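Local coordinates for alanine racemase (Enterococcus faecalis, PDB 3E6E), which belongs to the alanine racemase family, pairing an N-terminal TIM-type barrel with a C-terminal beta-rich domain in a two-subunit assembly, at residues A[73-78]-A[98-103]; A[251-256]-A[329-334]. The protein carries 1 engineered substitution. One frame throughout, in Å; residues are numbered along the deposited sequence.

Contact 1 of 2, residues A[73-78]-A[98-103]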
loop_
_atom_site.group_PDB
_atom_site.type_symbol
_atom_site.label_atom_id
_atom_site.label_comp_id
_atom_site.label_asym_id
_atom_site.label_seq_id
_atom_site.Cartn_x
_atom_site.Cartn_y
_atom_site.Cartn_z
ATOM N N GLU A 73 -19.435 2.293 5.919
ATOM C CA GLU A 73 -19.484 1.791 4.561
ATOM C C GLU A 73 -20.424 0.599 4.558
ATOM O O GLU A 73 -21.335 0.523 3.728
ATOM C CB GLU A 73 -18.092 1.374 4.075
ATOM C CG GLU A 73 -18.113 0.592 2.757
ATOM C CD GLU A 73 -16.750 0.493 2.084
ATOM O OE1 GLU A 73 -16.382 1.434 1.347
ATOM O OE2 GLU A 73 -16.049 -0.522 2.292
ATOM N N LEU A 74 -20.234 -0.320 5.501
ATOM C CA LEU A 74 -21.098 -1.498 5.563
ATOM C C LEU A 74 -22.579 -1.142 5.665
ATOM O O LEU A 74 -23.436 -1.803 5.066
ATOM C CB LEU A 74 -20.713 -2.392 6.738
ATOM C CG LEU A 74 -19.360 -3.081 6.590
ATOM C CD1 LEU A 74 -19.111 -4.010 7.771
ATOM C CD2 LEU A 74 -19.344 -3.863 5.282
ATOM N N ARG A 75 -22.882 -0.099 6.426
ATOM C CA ARG A 75 -24.263 0.304 6.571
ATOM C C ARG A 75 -24.785 0.866 5.261
ATOM O O ARG A 75 -25.821 0.421 4.760
ATOM C CB ARG A 75 -24.421 1.334 7.694
ATOM C CG ARG A 75 -24.391 0.747 9.108
ATOM C CD ARG A 75 -25.090 -0.608 9.192
ATOM N NE ARG A 75 -25.507 -0.914 10.560
ATOM C CZ ARG A 75 -25.762 -2.136 11.023
ATOM N NH1 ARG A 75 -25.636 -3.199 10.231
ATOM N NH2 ARG A 75 -26.164 -2.291 12.278
ATOM N N GLU A 76 -24.062 1.838 4.708
ATOM C CA GLU A 76 -24.457 2.455 3.449
ATOM C C GLU A 76 -24.605 1.423 2.338
ATOM O O GLU A 76 -25.335 1.637 1.374
ATOM C CB GLU A 76 -23.436 3.517 3.040
ATOM C CG GLU A 76 -23.627 4.856 3.738
ATOM C CD GLU A 76 -22.468 5.811 3.518
ATOM O OE1 GLU A 76 -22.475 6.904 4.130
ATOM O OE2 GLU A 76 -21.546 5.476 2.738
ATOM N N ALA A 77 -23.929 0.292 2.491
ATOM C CA ALA A 77 -23.974 -0.761 1.490
ATOM C C ALA A 77 -25.216 -1.622 1.585
ATOM O O ALA A 77 -25.508 -2.386 0.666
ATOM C CB ALA A 77 -22.728 -1.638 1.602
ATOM N N GLY A 78 -25.937 -1.518 2.698
ATOM C CA GLY A 78 -27.143 -2.309 2.862
ATOM C C GLY A 78 -26.999 -3.484 3.811
ATOM O O GLY A 78 -27.863 -4.347 3.862
ATOM N N ILE A 98 -24.770 5.423 17.427
ATOM C CA ILE A 98 -26.212 5.301 17.612
ATOM C C ILE A 98 -26.891 5.396 16.243
ATOM O O ILE A 98 -27.817 4.633 15.931
ATOM C CB ILE A 98 -26.747 6.445 18.545
ATOM C CG1 ILE A 98 -26.116 6.332 19.944
ATOM C CG2 ILE A 98 -28.268 6.415 18.629
ATOM C CD1 ILE A 98 -26.395 5.029 20.678
ATOM N N GLN A 99 -26.414 6.327 15.422
ATOM C CA GLN A 99 -26.983 6.532 14.098
ATOM C C GLN A 99 -26.970 5.255 13.254
ATOM O O GLN A 99 -27.994 4.873 12.680
ATOM C CB GLN A 99 -26.228 7.647 13.376
ATOM C CG GLN A 99 -27.043 8.328 12.282
ATOM C CD GLN A 99 -26.231 9.339 11.468
ATOM O OE1 GLN A 99 -25.594 10.242 12.018
ATOM N NE2 GLN A 99 -26.264 9.189 10.144
ATOM N N TYR A 100 -25.823 4.583 13.193
ATOM C CA TYR A 100 -25.700 3.358 12.399
ATOM C C TYR A 100 -25.832 2.075 13.216
ATOM O O TYR A 100 -25.448 1.005 12.751
ATOM C CB TYR A 100 -24.351 3.341 11.666
ATOM C CG TYR A 100 -24.156 4.484 10.692
ATOM C CD1 TYR A 100 -23.757 5.743 11.128
ATOM C CD2 TYR A 100 -24.421 4.314 9.330
ATOM C CE1 TYR A 100 -23.629 6.805 10.236
ATOM C CE2 TYR A 100 -24.301 5.370 8.429
ATOM C CZ TYR A 100 -23.910 6.614 8.886
ATOM O OH TYR A 100 -23.847 7.673 7.994
ATOM N N ASP A 101 -26.389 2.188 14.419
ATOM C CA ASP A 101 -26.561 1.058 15.339
ATOM C C ASP A 101 -25.382 0.118 15.256
ATOM O O ASP A 101 -25.519 -1.059 14.928
ATOM C CB ASP A 101 -27.844 0.273 15.049
ATOM C CG ASP A 101 -28.185 -0.721 16.164
ATOM O OD1 ASP A 101 -28.475 -0.279 17.298
ATOM O OD2 ASP A 101 -28.155 -1.944 15.913
ATOM N N LEU A 102 -24.209 0.645 15.563
ATOM C CA LEU A 102 -23.006 -0.157 15.511
ATOM C C LEU A 102 -22.575 -0.576 16.903
ATOM O O LEU A 102 -22.825 0.119 17.887
ATOM C CB LEU A 102 -21.893 0.653 14.867
ATOM C CG LEU A 102 -22.308 1.286 13.546
ATOM C CD1 LEU A 102 -21.360 2.408 13.210
ATOM C CD2 LEU A 102 -22.330 0.228 12.463
ATOM N N SER A 103 -21.936 -1.730 16.983
ATOM C CA SER A 103 -21.429 -2.198 18.254
ATOM C C SER A 103 -20.000 -1.667 18.366
ATOM O O SER A 103 -19.264 -1.635 17.382
ATOM C CB SER A 103 -21.445 -3.717 18.292
ATOM O OG SER A 103 -22.776 -4.192 18.198
#

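Contact 2 of 2, residues A[251-256]-A[329-334]. Engineered in segment 329-334: Pro329 (natural residue Ser).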
loop_
_atom_site.group_PDB
_atom_site.type_symbol
_atom_site.label_atom_id
_atom_site.label_comp_id
_atom_site.label_asym_id
_atom_site.label_seq_id
_atom_site.Cartn_x
_atom_site.Cartn_y
_atom_site.Cartn_z
ATOM N N SER A 251 -1.133 -9.730 -14.781
ATOM C CA SER A 251 -0.750 -8.561 -15.556
ATOM C C SER A 251 -0.373 -9.131 -16.909
ATOM O O SER A 251 -0.782 -10.249 -17.241
ATOM C CB SER A 251 0.450 -7.856 -14.927
ATOM O OG SER A 251 0.664 -6.589 -15.532
ATOM N N GLU A 252 0.390 -8.386 -17.698
ATOM C CA GLU A 252 0.811 -8.900 -18.997
ATOM C C GLU A 252 1.989 -8.144 -19.581
ATOM O O GLU A 252 2.215 -6.977 -19.271
ATOM C CB GLU A 252 -0.364 -8.895 -19.991
ATOM C CG GLU A 252 -0.788 -7.533 -20.501
ATOM C CD GLU A 252 -2.077 -7.597 -21.321
ATOM O OE1 GLU A 252 -2.362 -6.649 -22.092
ATOM O OE2 GLU A 252 -2.812 -8.598 -21.187
ATOM N N LEU A 253 2.738 -8.846 -20.427
ATOM C CA LEU A 253 3.906 -8.303 -21.101
ATOM C C LEU A 253 3.520 -7.134 -21.991
ATOM O O LEU A 253 2.654 -7.265 -22.849
ATOM C CB LEU A 253 4.548 -9.394 -21.946
ATOM C CG LEU A 253 5.215 -10.500 -21.142
ATOM C CD1 LEU A 253 5.639 -11.615 -22.056
ATOM C CD2 LEU A 253 6.402 -9.928 -20.392
ATOM N N ILE A 254 4.158 -5.990 -21.773
ATOM C CA ILE A 254 3.883 -4.805 -22.571
ATOM C C ILE A 254 5.109 -4.432 -23.409
ATOM O O ILE A 254 5.028 -3.577 -24.290
ATOM C CB ILE A 254 3.478 -3.595 -21.678
ATOM C CG1 ILE A 254 4.629 -3.198 -20.758
ATOM C CG2 ILE A 254 2.262 -3.958 -20.830
ATOM C CD1 ILE A 254 4.332 -1.953 -19.954
ATOM N N HIS A 255 6.241 -5.078 -23.131
ATOM C CA HIS A 255 7.486 -4.837 -23.861
ATOM C C HIS A 255 8.354 -6.097 -23.878
ATOM O O HIS A 255 8.495 -6.776 -22.853
ATOM C CB HIS A 255 8.291 -3.702 -23.225
ATOM C CG HIS A 255 9.422 -3.218 -24.079
ATOM N ND1 HIS A 255 10.631 -2.803 -23.555
ATOM C CD2 HIS A 255 9.513 -3.030 -25.419
ATOM C CE1 HIS A 255 11.414 -2.382 -24.532
ATOM N NE2 HIS A 255 10.760 -2.510 -25.673
ATOM N N VAL A 256 8.936 -6.399 -25.037
ATOM C CA VAL A 256 9.784 -7.574 -25.191
ATOM C C VAL A 256 10.992 -7.242 -26.064
ATOM O O VAL A 256 10.863 -6.641 -27.129
ATOM C CB VAL A 256 9.026 -8.734 -25.860
ATOM C CG1 VAL A 256 9.935 -9.954 -25.970
ATOM C CG2 VAL A 256 7.763 -9.062 -25.080
ATOM N N PRO A 329 1.074 -11.773 -23.786
ATOM C CA PRO A 329 0.781 -12.977 -23.003
ATOM C C PRO A 329 0.485 -12.593 -21.545
ATOM O O PRO A 329 1.049 -11.621 -21.030
ATOM C CB PRO A 329 2.065 -13.796 -23.133
ATOM C CG PRO A 329 2.609 -13.378 -24.457
ATOM C CD PRO A 329 2.391 -11.882 -24.436
ATOM N N VAL A 330 -0.393 -13.344 -20.883
ATOM C CA VAL A 330 -0.738 -13.043 -19.489
ATOM C C VAL A 330 0.381 -13.342 -18.502
ATOM O O VAL A 330 0.991 -14.412 -18.533
ATOM C CB VAL A 330 -1.981 -13.829 -19.015
ATOM C CG1 VAL A 330 -2.220 -13.566 -17.525
ATOM C CG2 VAL A 330 -3.201 -13.422 -19.825
ATOM N N VAL A 331 0.654 -12.385 -17.627
ATOM C CA VAL A 331 1.673 -12.585 -16.624
ATOM C C VAL A 331 0.983 -12.897 -15.313
ATOM O O VAL A 331 0.217 -12.081 -14.782
ATOM C CB VAL A 331 2.552 -11.345 -16.447
ATOM C CG1 VAL A 331 3.438 -11.508 -15.210
ATOM C CG2 VAL A 331 3.419 -11.152 -17.694
ATOM N N THR A 332 1.252 -14.088 -14.796
ATOM C CA THR A 332 0.664 -14.522 -13.547
ATOM C C THR A 332 1.609 -14.362 -12.353
ATOM O O THR A 332 2.598 -15.087 -12.223
ATOM C CB THR A 332 0.233 -15.975 -13.656
ATOM O OG1 THR A 332 -0.599 -16.133 -14.816
ATOM C CG2 THR A 332 -0.532 -16.392 -12.400
ATOM N N LEU A 333 1.301 -13.404 -11.484
ATOM C CA LEU A 333 2.119 -13.167 -10.304
ATOM C C LEU A 333 1.624 -13.971 -9.095
ATOM O O LEU A 333 2.426 -14.490 -8.314
ATOM C CB LEU A 333 2.160 -11.673 -9.975
ATOM C CG LEU A 333 2.917 -10.787 -10.983
ATOM C CD1 LEU A 333 2.061 -10.526 -12.209
ATOM C CD2 LEU A 333 3.283 -9.478 -10.336
ATOM N N VAL A 334 0.310 -14.077 -8.938
ATOM C CA VAL A 334 -0.258 -14.834 -7.830
ATOM C C VAL A 334 -1.382 -15.711 -8.370
ATOM O O VAL A 334 -2.387 -15.210 -8.860
ATOM C CB VAL A 334 -0.807 -13.882 -6.738
ATOM C CG1 VAL A 334 -1.437 -14.682 -5.618
ATOM C CG2 VAL A 334 0.314 -13.015 -6.201
#

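Contact 1 of 2, residues A[73-78]-A[98-103]
Arg75, on the last turn of helix 68-76, runs most of its side chain along the residues that leave helix 94-99. Its CB comes up to the edge of the Tyr100 ring, near the ring plane, 3.4 Å from Tyr100 CD2. Arg75 CG follows at 3.6 Å from Tyr100 CB, and here the chain bends (chi2 -37°), turning the head group away from the ring so that the two side chains slide past each other in opposite directions. Arg75 NE then gives a nearly straight bond to Tyr100 O, 2.9 Å long with 163° at the hydrogen; the acceptor lies in the guanidinium plane and the donor in the carbonyl plane. In the parallel alpha/beta barrel these are successive outer helices, and the two carbonyls that receive the arginine lie at the Schellman motif ending helix 94-99, with Asp101 its C-prime residue at positive phi. Arg75 NH2 reaches Asp101 O at 3.0 Å; this bond is more bent and approaches from above the carbonyl plane. Arg75 and Leu102 reach toward each other, with Leu102 CD2 3.9 Å from Arg75 NE. The remaining nitrogen, NH1, bonds to Asp81 O and Val79 O, while the Asp101 carboxylate forms its salt bridge with Arg128.

Contact 2 of 2, residues A[251-256]-A[329-334]
Two backbone hydrogen bonds between Ser251 and Val331 define the register of strands 249-259 and 330-332: an antiparallel hydrogen-bonded pair with CA atoms 4.8 Å apart. Ser251 N donates to Val331 O over 2.7 Å, with the donor in the carbonyl plane. The return bond, Val331 N to Ser251 O, is 2.6 Å long and straighter at the hydrogen (162°), yet the N-H comes from above the carbonyl plane. Both polar backbone atoms of Ser251 are therefore paired with the same residue. Its side chain is satisfied separately: OG hydrogen-bonds to Thr9 OG1.

The next pair, Glu252 with Val330, is non-hydrogen-bonded, as the alternation requires; its side chains diverge, and Glu252 CB comes within 3.2 Å of Pro329 O. That carbonyl also receives a weak bond from Leu253 N, 3.3 Å long, and Leu253 has a further backbone bond with Gly328. Pro329, an engineered residue, contributes its ring as well: its CD lies 4.0 Å from Leu253 CD1 as the two side chains cross obliquely. Val331 CG2 approaches Leu253 CG at 3.9 Å, the side chains crossing at about a right angle. At the other end Leu333 CD1 touches Ser251 CB, where Leu333 and Val334 both face Leu249 in a classic beta bulge.

Strand 330-332 pairs with 249-259 and with 298-301, Thr332 bonding to Leu300 through the backbone. Farther along the first segment, His255 ND1 bonds to Arg139 O of the second subunit. Across the pairing itself, polarity is handled by the backbone, with two firm bonds and one weak one, while the side chains of Leu253, Pro329 and Val331 supply apolar packing; the register thus rests on main-chain chemistry, with no salt bridge between the segments.

Overall arrangement
The chain first lends strand 10-12 to the mixed sheet, then enters the barrel and reaches contact 1. This closes a short loop of 19 residues that includes strand 83-85, tying helix 68-76 to the end of helix 94-99 on the barrel's outer side. Strand 103-106 and the later barrel strands follow before the chain returns to the mixed sheet. There contact 2 closes a longer loop of 72 residues, rich in strand and without helix, joining strand 249-259 to strand 330-332. The two loops neither nest nor cross: they lie in series, one in the N-terminal barrel, the other in the C-terminal domain. Their nearest atoms are about 22 Å apart, so the two do not touch, and each joins parts of a single domain.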